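Local coordinates for segregation and condensation protein B (Chlorobium tepidum TLS, PDB 1T6S) that takes part in chromosome partitioning, probably as a winged-helix partner in the SMC–ScpA–ScpB condensin complex that helps organise and segregate the bacterial chromosome, at the interface of chains A and B. Sequence-based numbering; all coordinates share one arbitrary frame. Chains: chain A/B, conserved hypothetical protein.

Helix 87-106 of one copy meets helix 87-106 of the other in both contacts, whose C-alpha centres lie about 12 Å apart. Contact 1 is the apolar core of a two-fold symmetric interface, while contact 2 is one of its two equivalent flanks, where hydrogen bonds and a cation-pi contact appear. B:Ala104 and B:Phe156 belong to both, so the two patches adjoin along chain B. Such a self-complementary surface, with an apolar middle and more directional edges, suggests that ScpB pairs through its C-terminal winged helix, although the crystal alone does not prove that this dimer forms in the cell.

Contact 1: the interface of chains A and B. Residues chain A 96-97, 100-101, 104, 134, 156, 160; chain B 96-97, 100-101, 104, 134, 156, 160.
Two copies of one leucine and one phenylalanine dominate the core of the two-fold interface in the crystal, which may be that of a ScpB dimer formed through the winged-helix region. It is a two-fold symmetric apolar contact in which no nitrogen or oxygen of one chain bonds to the other. A:Leu97 and B:Leu97, on the facing helices 87-106, each bury more than 90 Å². Their side chains cross obliquely near the two-fold axis, with CG anti to the carbonyl carbon (chi1 -72° in chain A), and the two methyl branches do different work. The CD1 methyl of A:Leu97 lies against the backbone of the opposite helix, 3.6 Å from the CA of B:Ala101, and also touches the CB of B:Leu100. The CB of B:Ala101 is 3.8 Å from the CB of A:Leu97, and so small a side chain may allow the close approach. The CD2 methyl turns to the axis instead, 3.9 Å from the CD2 of B:Leu97, and meets the CE2 of B:Phe160.

The aromatic pair forms the second half of the tight part. A:Phe160 and B:Phe160 do not stack across the axis; their rims meet tip to tip, CZ to CZ at 3.5 Å, each at the edge of the other ring and in its plane. One face of the A:Phe160 ring rests against A:Phe156 (B:Phe156 in the other chain), whose CE1 sits 3.4 Å above the ring plane, offset toward the rim. This intrachain neighbour supports the ring that reaches over to the partner.

Contacts thin out away from the axis, toward the seam with the flanking patch. The side chain of B:Leu134 crosses A:Phe160 at about a right angle and touches its CE2 with the CD1 methyl, B:Phe156 reaches only its CZ tip toward A:Leu97, and the CB of A:Ala104 stays 4.4 Å from the CD1 of B:Leu97. A:Met96 and its twin B:Met96 bury little yet touch closely. A:Met96 runs past B:Phe160 in the opposite direction and bends at the thioether (chi3 38°), bringing its terminal methyl CE to the ring edge, 3.3 Å from the CD2 of B:Phe160.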
ATOM      1  N   MET A  96       6.977  -2.988   7.445  1.00 27.17           N
ATOM      2  CA  MET A  96       5.624  -3.305   7.019  1.00 28.88           C
ATOM      3  C   MET A  96       5.595  -3.835   5.592  1.00 28.01           C
ATOM      4  O   MET A  96       4.887  -4.802   5.295  1.00 26.14           O
ATOM      5  CB  MET A  96       4.706  -2.081   7.118  1.00 35.68           C
ATOM      6  CG  MET A  96       4.093  -1.903   8.488  1.00 40.36           C
ATOM      7  SD  MET A  96       2.691  -0.762   8.468  1.00 42.90           S
ATOM      8  CE  MET A  96       1.936  -1.186   6.951  1.00 44.14           C
ATOM      9  N   LEU A  97       6.371  -3.207   4.714  1.00 25.78           N
ATOM     10  CA  LEU A  97       6.422  -3.624   3.318  1.00 26.61           C
ATOM     11  C   LEU A  97       7.027  -5.016   3.114  1.00 25.73           C
ATOM     12  O   LEU A  97       6.501  -5.815   2.332  1.00 24.25           O
ATOM     13  CB  LEU A  97       7.199  -2.589   2.486  1.00 28.50           C
ATOM     14  CG  LEU A  97       6.430  -1.272   2.286  1.00 31.42           C
ATOM     15  CD1 LEU A  97       7.257  -0.341   1.415  1.00 30.40           C
ATOM     16  CD2 LEU A  97       5.089  -1.541   1.616  1.00 29.72           C
ATOM     17  N   LEU A 100       4.623  -7.640   4.409  1.00 25.11           N
ATOM     18  CA  LEU A 100       3.531  -7.684   3.441  1.00 25.53           C
ATOM     19  C   LEU A 100       3.943  -8.481   2.208  1.00 25.86           C
ATOM     20  O   LEU A 100       3.160  -9.252   1.652  1.00 25.70           O
ATOM     21  CB  LEU A 100       3.153  -6.280   2.965  1.00 29.87           C
ATOM     22  CG  LEU A 100       1.659  -5.974   2.951  1.00 34.89           C
ATOM     23  CD1 LEU A 100       1.411  -4.660   2.210  1.00 34.34           C
ATOM     24  CD2 LEU A 100       0.885  -7.106   2.338  1.00 34.68           C
ATOM     25  N   ALA A 101       5.177  -8.255   1.768  1.00 24.26           N
ATOM     26  CA  ALA A 101       5.739  -8.928   0.609  1.00 23.22           C
ATOM     27  C   ALA A 101       5.844 -10.431   0.856  1.00 24.64           C
ATOM     28  O   ALA A 101       5.535 -11.225  -0.027  1.00 26.58           O
ATOM     29  CB  ALA A 101       7.138  -8.350   0.300  1.00 31.00           C
ATOM     30  N   ALA A 104       2.346 -11.871   0.746  1.00 29.96           N
ATOM     31  CA  ALA A 104       1.886 -11.906  -0.633  1.00 31.19           C
ATOM     32  C   ALA A 104       2.453 -13.106  -1.351  1.00 32.40           C
ATOM     33  O   ALA A 104       1.749 -13.771  -2.116  1.00 31.47           O
ATOM     34  CB  ALA A 104       2.290 -10.611  -1.389  1.00 27.28           C
ATOM     35  N   LEU A 134      -4.878  -4.867   5.413  1.00 33.37           N
ATOM     36  CA  LEU A 134      -4.095  -5.365   4.270  1.00 31.84           C
ATOM     37  C   LEU A 134      -3.911  -6.884   4.258  1.00 31.13           C
ATOM     38  O   LEU A 134      -3.634  -7.471   3.216  1.00 30.30           O
ATOM     39  CB  LEU A 134      -2.726  -4.683   4.246  1.00 36.54           C
ATOM     40  CG  LEU A 134      -2.854  -3.163   4.134  1.00 36.69           C
ATOM     41  CD1 LEU A 134      -1.499  -2.507   4.253  1.00 38.07           C
ATOM     42  CD2 LEU A 134      -3.517  -2.827   2.784  1.00 36.95           C
ATOM     43  N   PHE A 156      -6.219  -4.975  -0.038  1.00 33.05           N
ATOM     44  CA  PHE A 156      -4.836  -4.754  -0.468  1.00 31.80           C
ATOM     45  C   PHE A 156      -4.777  -4.746  -1.996  1.00 30.39           C
ATOM     46  O   PHE A 156      -4.200  -3.847  -2.600  1.00 31.06           O
ATOM     47  CB  PHE A 156      -3.896  -5.867   0.034  1.00 31.31           C
ATOM     48  CG  PHE A 156      -2.602  -5.954  -0.746  1.00 30.48           C
ATOM     49  CD1 PHE A 156      -1.634  -4.957  -0.635  1.00 30.90           C
ATOM     50  CD2 PHE A 156      -2.372  -7.011  -1.619  1.00 28.83           C
ATOM     51  CE1 PHE A 156      -0.447  -5.018  -1.392  1.00 33.67           C
ATOM     52  CE2 PHE A 156      -1.202  -7.084  -2.377  1.00 30.32           C
ATOM     53  CZ  PHE A 156      -0.235  -6.087  -2.263  1.00 30.08           C
ATOM     54  N   PHE A 160      -3.680  -1.490  -4.361  1.00 45.21           N
ATOM     55  CA  PHE A 160      -2.507  -1.522  -5.239  1.00 46.40           C
ATOM     56  C   PHE A 160      -2.797  -1.768  -6.708  1.00 48.43           C
ATOM     57  O   PHE A 160      -1.876  -1.993  -7.501  1.00 47.34           O
ATOM     58  CB  PHE A 160      -1.508  -2.572  -4.766  1.00 49.62           C
ATOM     59  CG  PHE A 160      -0.630  -2.100  -3.661  1.00 49.92           C
ATOM     60  CD1 PHE A 160      -1.153  -1.877  -2.398  1.00 50.49           C
ATOM     61  CD2 PHE A 160       0.721  -1.861  -3.884  1.00 50.26           C
ATOM     62  CE1 PHE A 160      -0.341  -1.422  -1.363  1.00 51.73           C
ATOM     63  CE2 PHE A 160       1.549  -1.403  -2.858  1.00 50.55           C
ATOM     64  CZ  PHE A 160       1.018  -1.182  -1.594  1.00 50.60           C
TER
ATOM     65  N   MET B  96       6.303  -5.376  -6.642  1.00 26.96           N
ATOM     66  CA  MET B  96       5.974  -3.998  -6.314  1.00 28.48           C
ATOM     67  C   MET B  96       6.322  -3.667  -4.870  1.00 27.49           C
ATOM     68  O   MET B  96       6.872  -2.600  -4.585  1.00 25.48           O
ATOM     69  CB  MET B  96       4.486  -3.704  -6.551  1.00 35.60           C
ATOM     70  CG  MET B  96       4.178  -3.323  -7.980  1.00 40.16           C
ATOM     71  SD  MET B  96       2.559  -2.540  -8.148  1.00 43.57           S
ATOM     72  CE  MET B  96       2.495  -1.596  -6.673  1.00 44.11           C
ATOM     73  N   LEU B  97       6.010  -4.588  -3.962  1.00 25.54           N
ATOM     74  CA  LEU B  97       6.295  -4.384  -2.549  1.00 26.39           C
ATOM     75  C   LEU B  97       7.793  -4.320  -2.226  1.00 24.96           C
ATOM     76  O   LEU B  97       8.228  -3.461  -1.445  1.00 24.23           O
ATOM     77  CB  LEU B  97       5.626  -5.479  -1.705  1.00 27.50           C
ATOM     78  CG  LEU B  97       4.096  -5.337  -1.638  1.00 30.27           C
ATOM     79  CD1 LEU B  97       3.534  -6.429  -0.747  1.00 30.04           C
ATOM     80  CD2 LEU B  97       3.710  -3.974  -1.082  1.00 27.85           C
ATOM     81  N   LEU B 100       9.223  -1.090  -3.562  1.00 25.53           N
ATOM     82  CA  LEU B 100       8.714  -0.033  -2.691  1.00 25.44           C
ATOM     83  C   LEU B 100       9.507   0.010  -1.393  1.00 25.95           C
ATOM     84  O   LEU B 100       9.825   1.079  -0.867  1.00 25.19           O
ATOM     85  CB  LEU B 100       7.247  -0.278  -2.325  1.00 33.01           C
ATOM     86  CG  LEU B 100       6.332   0.936  -2.463  1.00 37.44           C
ATOM     87  CD1 LEU B 100       4.986   0.644  -1.815  1.00 35.99           C
ATOM     88  CD2 LEU B 100       6.973   2.164  -1.862  1.00 36.86           C
ATOM     89  N   ALA B 101       9.799  -1.175  -0.871  1.00 24.52           N
ATOM     90  CA  ALA B 101      10.546  -1.329   0.364  1.00 23.80           C
ATOM     91  C   ALA B 101      11.966  -0.789   0.205  1.00 24.10           C
ATOM     92  O   ALA B 101      12.476  -0.126   1.101  1.00 24.78           O
ATOM     93  CB  ALA B 101      10.588  -2.819   0.762  1.00 30.49           C
ATOM     94  N   ALA B 104      11.746   2.987   0.105  1.00 30.29           N
ATOM     95  CA  ALA B 104      11.464   3.495   1.440  1.00 31.45           C
ATOM     96  C   ALA B 104      12.729   3.544   2.266  1.00 32.78           C
ATOM     97  O   ALA B 104      12.967   4.509   2.998  1.00 32.02           O
ATOM     98  CB  ALA B 104      10.416   2.611   2.158  1.00 27.17           C
ATOM     99  N   LEU B 134       2.744   6.208  -5.526  1.00 30.50           N
ATOM    100  CA  LEU B 134       3.437   5.781  -4.297  1.00 30.10           C
ATOM    101  C   LEU B 134       4.882   6.270  -4.188  1.00 29.75           C
ATOM    102  O   LEU B 134       5.446   6.328  -3.095  1.00 30.56           O
ATOM    103  CB  LEU B 134       3.405   4.256  -4.189  1.00 33.16           C
ATOM    104  CG  LEU B 134       1.976   3.717  -4.172  1.00 33.65           C
ATOM    105  CD1 LEU B 134       1.979   2.204  -4.219  1.00 34.89           C
ATOM    106  CD2 LEU B 134       1.279   4.223  -2.896  1.00 34.69           C
ATOM    107  N   PHE B 156       1.821   7.779  -0.208  1.00 34.93           N
ATOM    108  CA  PHE B 156       2.174   6.457   0.322  1.00 34.33           C
ATOM    109  C   PHE B 156       2.058   6.477   1.845  1.00 32.92           C
ATOM    110  O   PHE B 156       1.438   5.603   2.442  1.00 32.15           O
ATOM    111  CB  PHE B 156       3.618   6.067  -0.038  1.00 32.61           C
ATOM    112  CG  PHE B 156       4.187   4.980   0.853  1.00 32.33           C
ATOM    113  CD1 PHE B 156       3.712   3.672   0.771  1.00 32.32           C
ATOM    114  CD2 PHE B 156       5.170   5.277   1.792  1.00 29.07           C
ATOM    115  CE1 PHE B 156       4.212   2.666   1.621  1.00 34.69           C
ATOM    116  CE2 PHE B 156       5.675   4.291   2.643  1.00 31.88           C
ATOM    117  CZ  PHE B 156       5.196   2.980   2.556  1.00 31.61           C
ATOM    118  N   PHE B 160      -0.603   4.207   4.115  1.00 45.82           N
ATOM    119  CA  PHE B 160      -0.146   3.212   5.086  1.00 46.61           C
ATOM    120  C   PHE B 160      -0.174   3.657   6.538  1.00 48.01           C
ATOM    121  O   PHE B 160       0.357   2.966   7.417  1.00 46.48           O
ATOM    122  CB  PHE B 160       1.265   2.742   4.756  1.00 51.93           C
ATOM    123  CG  PHE B 160       1.307   1.692   3.704  1.00 53.16           C
ATOM    124  CD1 PHE B 160       0.998   2.004   2.389  1.00 53.25           C
ATOM    125  CD2 PHE B 160       1.648   0.380   4.026  1.00 53.26           C
ATOM    126  CE1 PHE B 160       1.026   1.024   1.403  1.00 54.76           C
ATOM    127  CE2 PHE B 160       1.678  -0.614   3.047  1.00 53.95           C
ATOM    128  CZ  PHE B 160       1.366  -0.292   1.731  1.00 53.92           C
TER

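Contact 2: the interface of chains A and B. Residues chain A 81, 84-85, 87, 89-90, 93; chain B 104-105, 107, 156-157.
A:Arg90, B:Trp105 and B:Gln107 carry this flank of the interface, each with more than 50 Å² buried by the partner; A:Arg90 meets the C-terminal end of the partner's helix 87-106, where B:Trp105 and B:Gln107 lie. A:Arg90 leaves its own helix 87-106 with CG anti to the carbonyl carbon, and its chain bends at chi3 (55°). It crosses B:Trp105 at about a right angle, using two levels of its side chain. Low down, the CB packs 3.7 Å from the indole CE3; at the tip, NH2 of A:Arg90 lies over the face of the six-membered ring of B:Trp105, 3.8 Å from its centroid, in a cation-pi contact. The guanidinium is not laid flat on the indole, for the planes are 38° apart.

The same tip also takes the main-chain carbonyl of that residue. NE of A:Arg90 donates to the O of B:Trp105 at 3.2 Å, approaching from above the carbonyl plane rather than along a lone pair, and NH2 adds a weak second bond. Because this oxygen lies at the C-terminal end of helix 87-106, the helix dipole may strengthen its pull on the arginine. A:Arg81, itself poorly ordered, appears to lie over the rim of one face of the guanidinium.

B:Gln107 follows just beyond the helix, with CG in the crowded position between backbone N and carbonyl carbon. Its amide folds back, NE2 bonding to the O of B:Ala104 at 3.0 Å with a nearly straight N-H (165° at H), which fixes the group while its CD rests 3.6 Å from the CB of A:Ala85.

On the other side, A:Gln89 is held by its own chain: NE2 donates along a lone pair of A:Leu84 O, 2.9 Å away, and the amide thus steadied crosses the methyls of B:Leu157. That bond ties the end of helix 77-84 to the start of helix 87-106, so the site sits where the chain turns into the long helix of the C-terminal winged helix, beside the partner's helix 154-159.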
ATOM      1  N   ARG A  81      16.057  14.922   3.472  1.00 34.71           N
ATOM      2  CA  ARG A  81      15.943  13.512   3.822  1.00 37.51           C
ATOM      3  C   ARG A  81      15.417  13.373   5.254  1.00 35.52           C
ATOM      4  O   ARG A  81      14.535  12.562   5.520  1.00 35.67           O
ATOM      5  CB  ARG A  81      17.302  12.801   3.680  1.00 57.92           C
ATOM      6  CG  ARG A  81      17.183  11.321   3.274  1.00 64.86           C
ATOM      7  CD  ARG A  81      18.556  10.663   3.096  1.00 68.37           C
ATOM      8  NE  ARG A  81      19.017   9.993   4.313  1.00 74.76           N
ATOM      9  CZ  ARG A  81      19.306   8.694   4.387  1.00 75.92           C
ATOM     10  NH1 ARG A  81      19.180   7.933   3.310  1.00 78.19           N
ATOM     11  NH2 ARG A  81      19.710   8.151   5.530  1.00 76.30           N
ATOM     12  N   LEU A  84      11.428  14.388   4.930  1.00 29.83           N
ATOM     13  CA  LEU A  84      10.559  13.495   4.168  1.00 30.76           C
ATOM     14  C   LEU A  84      10.705  12.018   4.514  1.00 30.85           C
ATOM     15  O   LEU A  84       9.741  11.259   4.405  1.00 31.64           O
ATOM     16  CB  LEU A  84      10.814  13.675   2.667  1.00 34.09           C
ATOM     17  CG  LEU A  84      10.395  14.998   2.015  1.00 35.28           C
ATOM     18  CD1 LEU A  84      11.075  16.138   2.712  1.00 38.38           C
ATOM     19  CD2 LEU A  84      10.751  15.002   0.529  1.00 35.55           C
ATOM     20  N   ALA A  85      11.903  11.622   4.930  1.00 29.53           N
ATOM     21  CA  ALA A  85      12.172  10.224   5.238  1.00 31.76           C
ATOM     22  C   ALA A  85      13.109   9.991   6.418  1.00 32.58           C
ATOM     23  O   ALA A  85      14.203   9.448   6.251  1.00 32.15           O
ATOM     24  CB  ALA A  85      12.741   9.526   3.977  1.00 29.24           C
ATOM     25  N   VAL A  87      14.870   8.271   9.641  1.00 38.92           N
ATOM     26  CA  VAL A  87      15.196   6.857   9.890  1.00 41.21           C
ATOM     27  C   VAL A  87      14.081   5.994  10.486  1.00 41.17           C
ATOM     28  O   VAL A  87      13.782   4.913   9.969  1.00 41.18           O
ATOM     29  CB  VAL A  87      16.422   6.701  10.830  1.00 53.75           C
ATOM     30  CG1 VAL A  87      16.976   5.272  10.726  1.00 52.32           C
ATOM     31  CG2 VAL A  87      17.488   7.718  10.486  1.00 55.80           C
ATOM     32  N   GLN A  89      10.871   6.499  10.567  1.00 38.57           N
ATOM     33  CA  GLN A  89       9.767   6.376   9.628  1.00 37.47           C
ATOM     34  C   GLN A  89      10.138   5.328   8.576  1.00 36.90           C
ATOM     35  O   GLN A  89       9.311   4.503   8.199  1.00 34.85           O
ATOM     36  CB  GLN A  89       9.496   7.729   8.959  1.00 40.06           C
ATOM     37  CG  GLN A  89       8.377   7.725   7.941  1.00 38.58           C
ATOM     38  CD  GLN A  89       8.329   9.028   7.165  1.00 41.62           C
ATOM     39  OE1 GLN A  89       8.053  10.091   7.735  1.00 41.94           O
ATOM     40  NE2 GLN A  89       8.612   8.957   5.858  1.00 39.24           N
ATOM     41  N   ARG A  90      11.392   5.351   8.124  1.00 33.83           N
ATOM     42  CA  ARG A  90      11.850   4.402   7.110  1.00 34.51           C
ATOM     43  C   ARG A  90      11.797   2.960   7.636  1.00 33.16           C
ATOM     44  O   ARG A  90      11.429   2.047   6.905  1.00 30.60           O
ATOM     45  CB  ARG A  90      13.273   4.762   6.656  1.00 42.34           C
ATOM     46  CG  ARG A  90      13.330   5.929   5.666  1.00 46.37           C
ATOM     47  CD  ARG A  90      14.643   6.669   5.779  1.00 50.21           C
ATOM     48  NE  ARG A  90      15.779   5.780   5.607  1.00 55.26           N
ATOM     49  CZ  ARG A  90      16.959   5.947   6.194  1.00 56.72           C
ATOM     50  NH1 ARG A  90      17.158   6.979   7.004  1.00 57.33           N
ATOM     51  NH2 ARG A  90      17.944   5.080   5.964  1.00 57.79           N
ATOM     52  N   SER A  93       8.115   1.842   7.689  1.00 27.68           N
ATOM     53  CA  SER A  93       7.733   1.601   6.302  1.00 28.49           C
ATOM     54  C   SER A  93       8.348   0.318   5.722  1.00 28.52           C
ATOM     55  O   SER A  93       7.645  -0.513   5.141  1.00 28.44           O
ATOM     56  CB  SER A  93       8.146   2.784   5.421  1.00 30.94           C
ATOM     57  OG  SER A  93       7.345   3.923   5.686  1.00 33.88           O
TER
ATOM     58  N   ALA B 104      11.746   2.987   0.105  1.00 29.96           N
ATOM     59  CA  ALA B 104      11.464   3.495   1.440  1.00 31.19           C
ATOM     60  C   ALA B 104      12.729   3.544   2.266  1.00 32.40           C
ATOM     61  O   ALA B 104      12.967   4.509   2.998  1.00 31.47           O
ATOM     62  CB  ALA B 104      10.416   2.611   2.158  1.00 27.28           C
ATOM     63  N   TRP B 105      13.561   2.516   2.143  1.00 26.67           N
ATOM     64  CA  TRP B 105      14.780   2.488   2.937  1.00 28.81           C
ATOM     65  C   TRP B 105      15.996   3.229   2.382  1.00 29.24           C
ATOM     66  O   TRP B 105      16.685   3.915   3.127  1.00 28.24           O
ATOM     67  CB  TRP B 105      15.162   1.038   3.239  1.00 34.79           C
ATOM     68  CG  TRP B 105      16.355   0.940   4.152  1.00 35.53           C
ATOM     69  CD1 TRP B 105      17.612   0.524   3.819  1.00 35.66           C
ATOM     70  CD2 TRP B 105      16.402   1.303   5.537  1.00 37.10           C
ATOM     71  NE1 TRP B 105      18.441   0.600   4.910  1.00 37.27           N
ATOM     72  CE2 TRP B 105      17.724   1.076   5.982  1.00 37.63           C
ATOM     73  CE3 TRP B 105      15.456   1.795   6.452  1.00 36.77           C
ATOM     74  CZ2 TRP B 105      18.125   1.326   7.297  1.00 36.68           C
ATOM     75  CZ3 TRP B 105      15.861   2.043   7.765  1.00 37.27           C
ATOM     76  CH2 TRP B 105      17.184   1.805   8.169  1.00 35.77           C
ATOM     77  N   GLN B 107      16.034   5.620  -0.281  1.00 30.22           N
ATOM     78  CA  GLN B 107      15.788   6.910  -0.919  1.00 31.60           C
ATOM     79  C   GLN B 107      16.694   8.054  -0.450  1.00 34.70           C
ATOM     80  O   GLN B 107      17.040   8.148   0.727  1.00 35.16           O
ATOM     81  CB  GLN B 107      14.319   7.318  -0.722  1.00 32.88           C
ATOM     82  CG  GLN B 107      13.878   7.433   0.747  1.00 32.03           C
ATOM     83  CD  GLN B 107      12.390   7.728   0.885  1.00 33.50           C
ATOM     84  OE1 GLN B 107      11.857   8.609   0.208  1.00 34.30           O
ATOM     85  NE2 GLN B 107      11.716   7.003   1.771  1.00 33.36           N
ATOM     86  N   PHE B 156       1.821   7.779  -0.208  1.00 33.05           N
ATOM     87  CA  PHE B 156       2.174   6.457   0.322  1.00 31.80           C
ATOM     88  C   PHE B 156       2.058   6.477   1.845  1.00 30.39           C
ATOM     89  O   PHE B 156       1.438   5.603   2.442  1.00 31.06           O
ATOM     90  CB  PHE B 156       3.618   6.067  -0.038  1.00 31.31           C
ATOM     91  CG  PHE B 156       4.187   4.980   0.853  1.00 30.48           C
ATOM     92  CD1 PHE B 156       3.712   3.672   0.771  1.00 30.90           C
ATOM     93  CD2 PHE B 156       5.170   5.277   1.792  1.00 28.83           C
ATOM     94  CE1 PHE B 156       4.212   2.666   1.621  1.00 33.67           C
ATOM     95  CE2 PHE B 156       5.675   4.291   2.643  1.00 30.32           C
ATOM     96  CZ  PHE B 156       5.196   2.980   2.556  1.00 30.08           C
ATOM     97  N   LEU B 157       2.668   7.477   2.469  1.00 31.80           N
ATOM     98  CA  LEU B 157       2.639   7.574   3.917  1.00 34.23           C
ATOM     99  C   LEU B 157       1.225   7.648   4.485  1.00 36.47           C
ATOM    100  O   LEU B 157       0.912   6.956   5.455  1.00 36.16           O
ATOM    101  CB  LEU B 157       3.480   8.771   4.378  1.00 37.16           C
ATOM    102  CG  LEU B 157       4.974   8.692   4.061  1.00 39.01           C
ATOM    103  CD1 LEU B 157       5.670   9.975   4.480  1.00 40.55           C
ATOM    104  CD2 LEU B 157       5.597   7.498   4.798  1.00 37.52           C
TER